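Side-chain contact in isomaltodextranase (Arthrobacter globiformis, PDB 5AWO), which hydrolyses alpha-1,6-glucosidic linkages in polysaccharides such as dextran, releasing successive isomaltose units from the non-reducing chain ends: residues 490-495 with 499-504. Sequence-based numbering, arbitrary orientation.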
ATOM      1  N   ASN A 490     -14.200  -0.030  16.152  1.00 18.07           N
ATOM      2  CA  ASN A 490     -14.735   0.569  17.359  1.00 18.90           C
ATOM      3  C   ASN A 490     -14.570  -0.382  18.545  1.00 18.86           C
ATOM      4  O   ASN A 490     -14.126  -1.502  18.376  1.00 19.43           O
ATOM      5  CB  ASN A 490     -16.213   0.982  17.175  1.00 19.94           C
ATOM      6  CG  ASN A 490     -16.541   2.284  17.865  1.00 20.45           C
ATOM      7  OD1 ASN A 490     -16.038   2.564  18.943  1.00 19.29           O
ATOM      8  ND2 ASN A 490     -17.383   3.110  17.234  1.00 21.52           N
ATOM      9  N   TYR A 491     -14.940   0.111  19.721  1.00 20.90           N
ATOM     10  CA  TYR A 491     -14.789  -0.640  20.969  1.00 23.21           C
ATOM     11  C   TYR A 491     -15.840  -0.222  21.973  1.00 24.22           C
ATOM     12  O   TYR A 491     -15.666  -0.433  23.174  1.00 24.97           O
ATOM     13  CB  TYR A 491     -13.374  -0.469  21.558  1.00 24.74           C
ATOM     14  CG  TYR A 491     -13.028   0.883  22.185  1.00 25.89           C
ATOM     15  CD1 TYR A 491     -13.309   2.083  21.535  1.00 27.11           C
ATOM     16  CD2 TYR A 491     -12.367   0.961  23.420  1.00 29.77           C
ATOM     17  CE1 TYR A 491     -12.988   3.306  22.091  1.00 28.46           C
ATOM     18  CE2 TYR A 491     -12.036   2.197  23.991  1.00 30.60           C
ATOM     19  CZ  TYR A 491     -12.331   3.366  23.307  1.00 31.85           C
ATOM     20  OH  TYR A 491     -12.008   4.602  23.849  1.00 34.73           O
ATOM     21  N   ASN A 492     -16.942   0.341  21.476  1.00 24.23           N
ATOM     22  CA  ASN A 492     -17.872   1.061  22.336  1.00 25.34           C
ATOM     23  C   ASN A 492     -19.051   0.230  22.830  1.00 27.01           C
ATOM     24  O   ASN A 492     -19.988   0.799  23.392  1.00 27.70           O
ATOM     25  CB  ASN A 492     -18.336   2.358  21.674  1.00 25.02           C
ATOM     26  CG  ASN A 492     -19.111   2.141  20.401  1.00 23.30           C
ATOM     27  OD1 ASN A 492     -18.991   1.110  19.724  1.00 22.36           O
ATOM     28  ND2 ASN A 492     -19.911   3.149  20.041  1.00 25.16           N
ATOM     29  N   HIS A 493     -18.988  -1.085  22.631  1.00 26.13           N
ATOM     30  CA  HIS A 493     -19.926  -2.027  23.246  1.00 27.52           C
ATOM     31  C   HIS A 493     -19.114  -3.171  23.851  1.00 28.65           C
ATOM     32  O   HIS A 493     -18.416  -3.875  23.122  1.00 28.53           O
ATOM     33  CB  HIS A 493     -20.919  -2.564  22.211  1.00 28.29           C
ATOM     34  CG  HIS A 493     -21.722  -1.490  21.546  1.00 27.56           C
ATOM     35  ND1 HIS A 493     -22.592  -0.675  22.243  1.00 27.07           N
ATOM     36  CD2 HIS A 493     -21.787  -1.091  20.252  1.00 28.14           C
ATOM     37  CE1 HIS A 493     -23.147   0.187  21.406  1.00 28.51           C
ATOM     38  NE2 HIS A 493     -22.678  -0.045  20.194  1.00 27.48           N
ATOM     39  N   PRO A 494     -19.206  -3.385  25.181  1.00 28.14           N
ATOM     40  CA  PRO A 494     -18.344  -4.457  25.728  1.00 27.25           C
ATOM     41  C   PRO A 494     -18.669  -5.896  25.272  1.00 26.24           C
ATOM     42  O   PRO A 494     -19.725  -6.150  24.675  1.00 27.13           O
ATOM     43  CB  PRO A 494     -18.481  -4.302  27.256  1.00 28.63           C
ATOM     44  CG  PRO A 494     -19.543  -3.286  27.505  1.00 29.39           C
ATOM     45  CD  PRO A 494     -19.834  -2.552  26.224  1.00 28.91           C
ATOM     46  N   GLY A 495     -17.741  -6.829  25.523  1.00 25.86           N
ATOM     47  CA  GLY A 495     -17.941  -8.260  25.231  1.00 26.71           C
ATOM     48  C   GLY A 495     -17.210  -8.778  24.009  1.00 26.31           C
ATOM     49  O   GLY A 495     -17.181  -9.979  23.731  1.00 27.08           O
ATOM     50  N   ASN A 499      -9.138  -6.186  21.077  1.00 23.53           N
ATOM     51  CA  ASN A 499      -9.075  -4.742  21.351  1.00 22.38           C
ATOM     52  C   ASN A 499     -10.343  -4.001  20.881  1.00 20.06           C
ATOM     53  O   ASN A 499     -10.518  -2.839  21.210  1.00 19.68           O
ATOM     54  CB  ASN A 499      -7.820  -4.099  20.684  1.00 23.48           C
ATOM     55  CG  ASN A 499      -7.850  -4.140  19.178  1.00 23.29           C
ATOM     56  OD1 ASN A 499      -8.201  -5.126  18.585  1.00 24.11           O
ATOM     57  ND2 ASN A 499      -7.360  -3.047  18.524  1.00 25.13           N
ATOM     58  N   GLY A 500     -11.194  -4.689  20.114  1.00 21.31           N
ATOM     59  CA  GLY A 500     -12.399  -4.077  19.559  1.00 20.34           C
ATOM     60  C   GLY A 500     -13.025  -4.925  18.473  1.00 19.09           C
ATOM     61  O   GLY A 500     -12.860  -6.156  18.437  1.00 20.66           O
ATOM     62  N   PHE A 501     -13.712  -4.259  17.547  1.00 18.69           N
ATOM     63  CA  PHE A 501     -14.466  -4.912  16.511  1.00 19.36           C
ATOM     64  C   PHE A 501     -14.633  -3.959  15.340  1.00 18.28           C
ATOM     65  O   PHE A 501     -14.158  -2.821  15.390  1.00 17.98           O
ATOM     66  CB  PHE A 501     -15.853  -5.356  17.048  1.00 19.12           C
ATOM     67  CG  PHE A 501     -16.617  -4.263  17.730  1.00 19.24           C
ATOM     68  CD1 PHE A 501     -17.455  -3.397  17.014  1.00 19.42           C
ATOM     69  CD2 PHE A 501     -16.496  -4.089  19.089  1.00 19.29           C
ATOM     70  CE1 PHE A 501     -18.157  -2.399  17.667  1.00 19.89           C
ATOM     71  CE2 PHE A 501     -17.185  -3.093  19.745  1.00 19.90           C
ATOM     72  CZ  PHE A 501     -18.022  -2.233  19.035  1.00 20.88           C
ATOM     73  N   VAL A 502     -15.317  -4.411  14.294  1.00 19.90           N
ATOM     74  CA  VAL A 502     -15.613  -3.541  13.174  1.00 19.31           C
ATOM     75  C   VAL A 502     -17.069  -3.101  13.191  1.00 20.31           C
ATOM     76  O   VAL A 502     -17.951  -3.947  13.309  1.00 21.72           O
ATOM     77  CB  VAL A 502     -15.266  -4.238  11.849  1.00 19.38           C
ATOM     78  CG1 VAL A 502     -15.836  -3.471  10.651  1.00 19.69           C
ATOM     79  CG2 VAL A 502     -13.757  -4.346  11.727  1.00 19.26           C
ATOM     80  N   ASP A 503     -17.297  -1.797  13.111  1.00 18.63           N
ATOM     81  CA  ASP A 503     -18.646  -1.248  12.949  1.00 20.26           C
ATOM     82  C   ASP A 503     -18.753  -0.525  11.614  1.00 21.12           C
ATOM     83  O   ASP A 503     -17.899  -0.715  10.716  1.00 19.11           O
ATOM     84  CB  ASP A 503     -19.045  -0.379  14.154  1.00 20.94           C
ATOM     85  CG  ASP A 503     -18.336   0.952  14.210  1.00 21.72           C
ATOM     86  OD1 ASP A 503     -17.423   1.160  13.368  1.00 21.34           O
ATOM     87  OD2 ASP A 503     -18.680   1.768  15.095  1.00 21.56           O
ATOM     88  N   GLY A 504     -19.836   0.236  11.447  1.00 21.05           N
ATOM     89  CA  GLY A 504     -20.120   0.880  10.192  1.00 20.89           C
ATOM     90  C   GLY A 504     -20.653  -0.069   9.139  1.00 21.04           C
ATOM     91  O   GLY A 504     -20.669   0.279   7.951  1.00 21.50           O
TER
HETATM   92  O   HOH W   1     -20.120   0.605  17.218  1.00 24.78           O
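Asn490 and Phe501 face each other as an antiparallel hydrogen-bonded pair, Asn490 N giving to Phe501 O and Phe501 N to Asn490 O, both at 2.9 Å. They illustrate how one side chain can join the neighbouring strand to the first residue of the departing loop. From its root outward, Asn490 CB touches Phe501 CE1 and lies 3.3 Å from Asp503 OD2, and Asn490 CG is 3.5 Å from the same oxygen. At the tip the amide divides its work: Asn490 OD1 accepts Tyr491 N on a lone pair in the carbonyl plane, while Asn490 ND2 reaches across to Asp503 OD2 at 2.8 Å. That bond lies near the amide plane but meets the carboxylate from above, the two planes standing 87° apart. A water donates to Asp503 OD2 and to Asn492 OD1, which sits at the ring edge 3.5 Å from Phe501 CZ. Phe501 CG lies between backbone N and carbonyl carbon (chi1 52°), a setting that turns one ring face to Asn490 O, over its centre. With an alanine here in place of Asn490, Asp503 OD2 would probably lose one donor and Tyr491 N its acceptor. Strand 501-505 also pairs with strand 601-609, within the beta-sandwich of a CBM35-type carbohydrate-binding module.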